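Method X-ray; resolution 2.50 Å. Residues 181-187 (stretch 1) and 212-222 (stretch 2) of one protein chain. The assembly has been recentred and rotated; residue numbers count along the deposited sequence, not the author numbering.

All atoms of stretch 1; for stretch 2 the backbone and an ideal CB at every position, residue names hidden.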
# COMPACT_ATOMS: atom_id res chain seq x y z
N TYR B 181 -5.65 -0.68 15.92
CA TYR B 181 -4.63 -1.33 16.73
C TYR B 181 -3.35 -0.49 16.77
O TYR B 181 -2.68 -0.41 17.80
CB TYR B 181 -4.31 -2.71 16.15
CG TYR B 181 -5.28 -3.82 16.49
CD1 TYR B 181 -5.28 -4.41 17.75
CD2 TYR B 181 -6.16 -4.33 15.52
CE1 TYR B 181 -6.11 -5.48 18.05
CE2 TYR B 181 -6.99 -5.39 15.80
CZ TYR B 181 -6.96 -5.97 17.07
OH TYR B 181 -7.78 -7.05 17.35
N ALA B 182 -3.02 0.13 15.65
CA ALA B 182 -1.80 0.92 15.56
C ALA B 182 -1.83 2.24 16.31
O ALA B 182 -0.80 2.71 16.80
CB ALA B 182 -1.46 1.18 14.09
N ILE B 183 -3.00 2.87 16.39
CA ILE B 183 -3.06 4.13 17.08
C ILE B 183 -2.92 4.00 18.60
O ILE B 183 -2.31 4.85 19.24
CB ILE B 183 -4.35 4.88 16.74
CG1 ILE B 183 -4.34 5.23 15.25
CG2 ILE B 183 -4.46 6.14 17.58
CD1 ILE B 183 -5.60 5.91 14.79
N ILE B 184 -3.47 2.93 19.17
CA ILE B 184 -3.39 2.76 20.61
C ILE B 184 -2.14 2.03 21.08
O ILE B 184 -1.68 2.25 22.20
CB ILE B 184 -4.61 2.00 21.14
CG1 ILE B 184 -4.66 2.09 22.67
CG2 ILE B 184 -4.54 0.54 20.72
CD1 ILE B 184 -4.93 3.49 23.22
N ASN B 185 -1.58 1.18 20.24
CA ASN B 185 -0.39 0.43 20.63
C ASN B 185 0.94 1.10 20.31
O ASN B 185 1.66 0.71 19.39
CB ASN B 185 -0.45 -0.97 20.03
CG ASN B 185 -1.55 -1.81 20.64
OD1 ASN B 185 -1.47 -2.21 21.80
ND2 ASN B 185 -2.60 -2.07 19.87
N ALA B 186 1.24 2.12 21.11
CA ALA B 186 2.46 2.91 21.01
C ALA B 186 3.73 2.06 21.15
O ALA B 186 4.71 2.28 20.45
CB ALA B 186 2.43 3.98 22.08
N ALA B 187 3.70 1.11 22.08
CA ALA B 187 4.84 0.25 22.33
C ALA B 187 5.04 -0.78 21.22
O ALA B 187 5.91 -1.65 21.31
CB ALA B 187 4.67 -0.45 23.67
N UNK B 212 3.90 8.04 20.70
CA UNK B 212 2.72 8.48 21.42
C UNK B 212 1.53 8.33 20.46
O UNK B 212 1.71 8.20 19.25
CB UNK B 212 2.87 9.92 21.92
N UNK B 213 0.32 8.33 21.02
CA UNK B 213 -0.90 8.21 20.22
C UNK B 213 -0.92 9.28 19.13
O UNK B 213 -1.34 9.04 18.00
CB UNK B 213 -2.14 8.33 21.11
N UNK B 214 -0.44 10.47 19.48
CA UNK B 214 -0.39 11.58 18.55
C UNK B 214 0.49 11.26 17.34
O UNK B 214 0.04 11.34 16.20
CB UNK B 214 0.12 12.83 19.26
N UNK B 215 1.74 10.91 17.61
CA UNK B 215 2.66 10.58 16.53
C UNK B 215 2.03 9.53 15.62
O UNK B 215 2.16 9.60 14.39
CB UNK B 215 3.99 10.08 17.09
N UNK B 216 1.31 8.58 16.21
CA UNK B 216 0.66 7.53 15.43
C UNK B 216 -0.56 7.99 14.64
O UNK B 216 -0.81 7.50 13.55
CB UNK B 216 0.24 6.39 16.37
N UNK B 217 -1.33 8.93 15.18
CA UNK B 217 -2.50 9.40 14.44
C UNK B 217 -1.97 10.16 13.23
O UNK B 217 -2.53 10.07 12.15
CB UNK B 217 -3.41 10.27 15.30
N UNK B 218 -0.88 10.88 13.44
CA UNK B 218 -0.28 11.66 12.36
C UNK B 218 0.32 10.79 11.25
O UNK B 218 0.34 11.18 10.08
CB UNK B 218 0.80 12.58 12.93
N UNK B 219 0.81 9.61 11.63
CA UNK B 219 1.38 8.68 10.66
C UNK B 219 0.24 7.99 9.92
O UNK B 219 0.23 7.90 8.70
CB UNK B 219 2.29 7.66 11.34
N UNK B 220 -0.72 7.52 10.70
CA UNK B 220 -1.86 6.79 10.17
C UNK B 220 -2.89 7.63 9.42
O UNK B 220 -3.65 7.10 8.62
CB UNK B 220 -2.56 6.07 11.32
N UNK B 221 -2.91 8.94 9.65
CA UNK B 221 -3.90 9.78 8.97
C UNK B 221 -3.34 11.07 8.39
O UNK B 221 -4.09 12.02 8.13
CB UNK B 221 -5.03 10.13 9.95
N UNK B 222 -2.03 11.10 8.17
CA UNK B 222 -1.39 12.28 7.61
C UNK B 222 -1.56 13.51 8.47
O UNK B 222 -2.11 13.43 9.57
CB UNK B 222 -1.94 12.56 6.21

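Position 212 lies just ahead of a helix, with phi/psi of -64/163, and its CA-to-CB bond points away from stretch 1. Nothing there asks for an apolar group; what is needed is an acceptor for a free backbone NH of the first turn, so Ser, Thr, Asp or Asn would suit. The residue is Ser212. Its OG, with chi1 in the p well, accepts from the backbone N of 215 at 3.3 Å, a nearly straight capping bond.

At 213 the bond runs sideways, and the ideal CB is 4.0 Å from Ile183 O. The methyl groups of Ile183 and Ile184 lie within reach of a longer chain, so Leu, Ile or Met would all be reasonable. Met213 is extended through chi1 and chi2 (both t) and then turns at chi3 (m). Its CG packs 3.7 Å from Ile183 CG2, while its CE comes to 3.7 Å from Ile184 CD1, so one unbranched chain touches both isoleucines.

Positions 214 and 215 face no part of stretch 1, and many polar or charged residues would do. At 214 the bond points away from stretch 1; the side chain of Arg214 comes no nearer to it than the 8.3 Å between its CB and Ile183 CG2, and Lys215 also stays clear of the contact.

Position 216 points toward stretch 1 where the two stretches have their closest pair of CA atoms: its CA is 5.3 Å from the CA of Ile183. The ideal CB lies 3.9 Å from Ala182 O and 4.1 Å from Ile183 CA, so a bulky group would have little room. The carbonyls here, near the end of the helix in stretch 1, favour a small residue or a compact polar one with a donor. Asn216 meets that description, although its geometry stops short of a hydrogen bond: ND2 is 3.3 Å from Ala182 O, but the angle is poor. The amide also packs against Ala186, with ND2 3.8 Å from its CA.

At 217, one turn beyond 213, the bond is again sideways and the ideal CB is 4.8 Å from Ile183 CG2. An aliphatic side chain such as Ile, Leu or Val could close that gap. Ile217 does so, placing CG1 3.7 Å from Ile183 CG2.

Positions 218 and 219 are out of reach, so small or polar residues are as good as most. They are Ser218 and Ser219; the latter's OG turns back to donate to Lys215 O at 2.8 Å.

Position 220 points toward stretch 1, its ideal CB 4.4 Å from Ile183 CG1. A modest aliphatic group fits between the apolar surfaces of Ala182 and Ile183. Val220 touches both: its CG2 is 4.3 Å from Ala182 CB, and its CG1 is 4.2 Å from Ile183 CD1.

The ideal CB at 221 touches nothing, so only a long side chain, such as Phe, Leu or Met, could reach Ile183. Phe221 brings CE2 to 3.5 Å from Ile183 CD1, which meets the ring at its edge. With it, the hole around the Ile183 knob is complete: Met213, Ile217, Val220 and Phe221.

Position 222 has positive phi (61°), which favours glycine, and Gly222 it is.

Stretch 2 212-222: SMRKNISSVFG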
# COMPACT_ATOMS: atom_id res chain seq x y z
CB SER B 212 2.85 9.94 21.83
OG SER B 212 2.82 10.80 20.70
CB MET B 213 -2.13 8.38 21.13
CG MET B 213 -3.45 8.42 20.38
SD MET B 213 -4.85 8.63 21.49
CE MET B 213 -4.75 7.11 22.47
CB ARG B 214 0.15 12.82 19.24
CG ARG B 214 0.31 13.99 18.31
CD ARG B 214 0.71 15.24 19.05
NE ARG B 214 0.56 16.41 18.19
CZ ARG B 214 0.57 17.66 18.63
NH1 ARG B 214 0.73 17.91 19.92
NH2 ARG B 214 0.41 18.66 17.77
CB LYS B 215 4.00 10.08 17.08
CG LYS B 215 4.71 11.11 17.97
CD LYS B 215 6.11 10.67 18.38
CE LYS B 215 7.07 10.66 17.20
NZ LYS B 215 8.45 10.22 17.56
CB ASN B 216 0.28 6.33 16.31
CG ASN B 216 1.48 5.52 16.75
OD1 ASN B 216 2.48 5.46 16.03
ND2 ASN B 216 1.39 4.89 17.91
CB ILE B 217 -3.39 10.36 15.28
CG1 ILE B 217 -4.04 9.59 16.42
CG2 ILE B 217 -4.45 11.01 14.38
CD1 ILE B 217 -4.94 10.44 17.30
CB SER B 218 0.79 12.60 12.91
OG SER B 218 0.18 13.78 13.42
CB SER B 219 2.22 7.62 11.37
OG SER B 219 3.22 8.22 12.17
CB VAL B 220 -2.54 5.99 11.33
CG1 VAL B 220 -3.93 5.53 10.94
CG2 VAL B 220 -1.67 4.80 11.71
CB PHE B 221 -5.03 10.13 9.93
CG PHE B 221 -5.94 8.98 10.24
CD1 PHE B 221 -6.85 8.52 9.29
CD2 PHE B 221 -5.91 8.36 11.49
CE1 PHE B 221 -7.72 7.48 9.59
CE2 PHE B 221 -6.78 7.32 11.79
CZ PHE B 221 -7.68 6.88 10.84
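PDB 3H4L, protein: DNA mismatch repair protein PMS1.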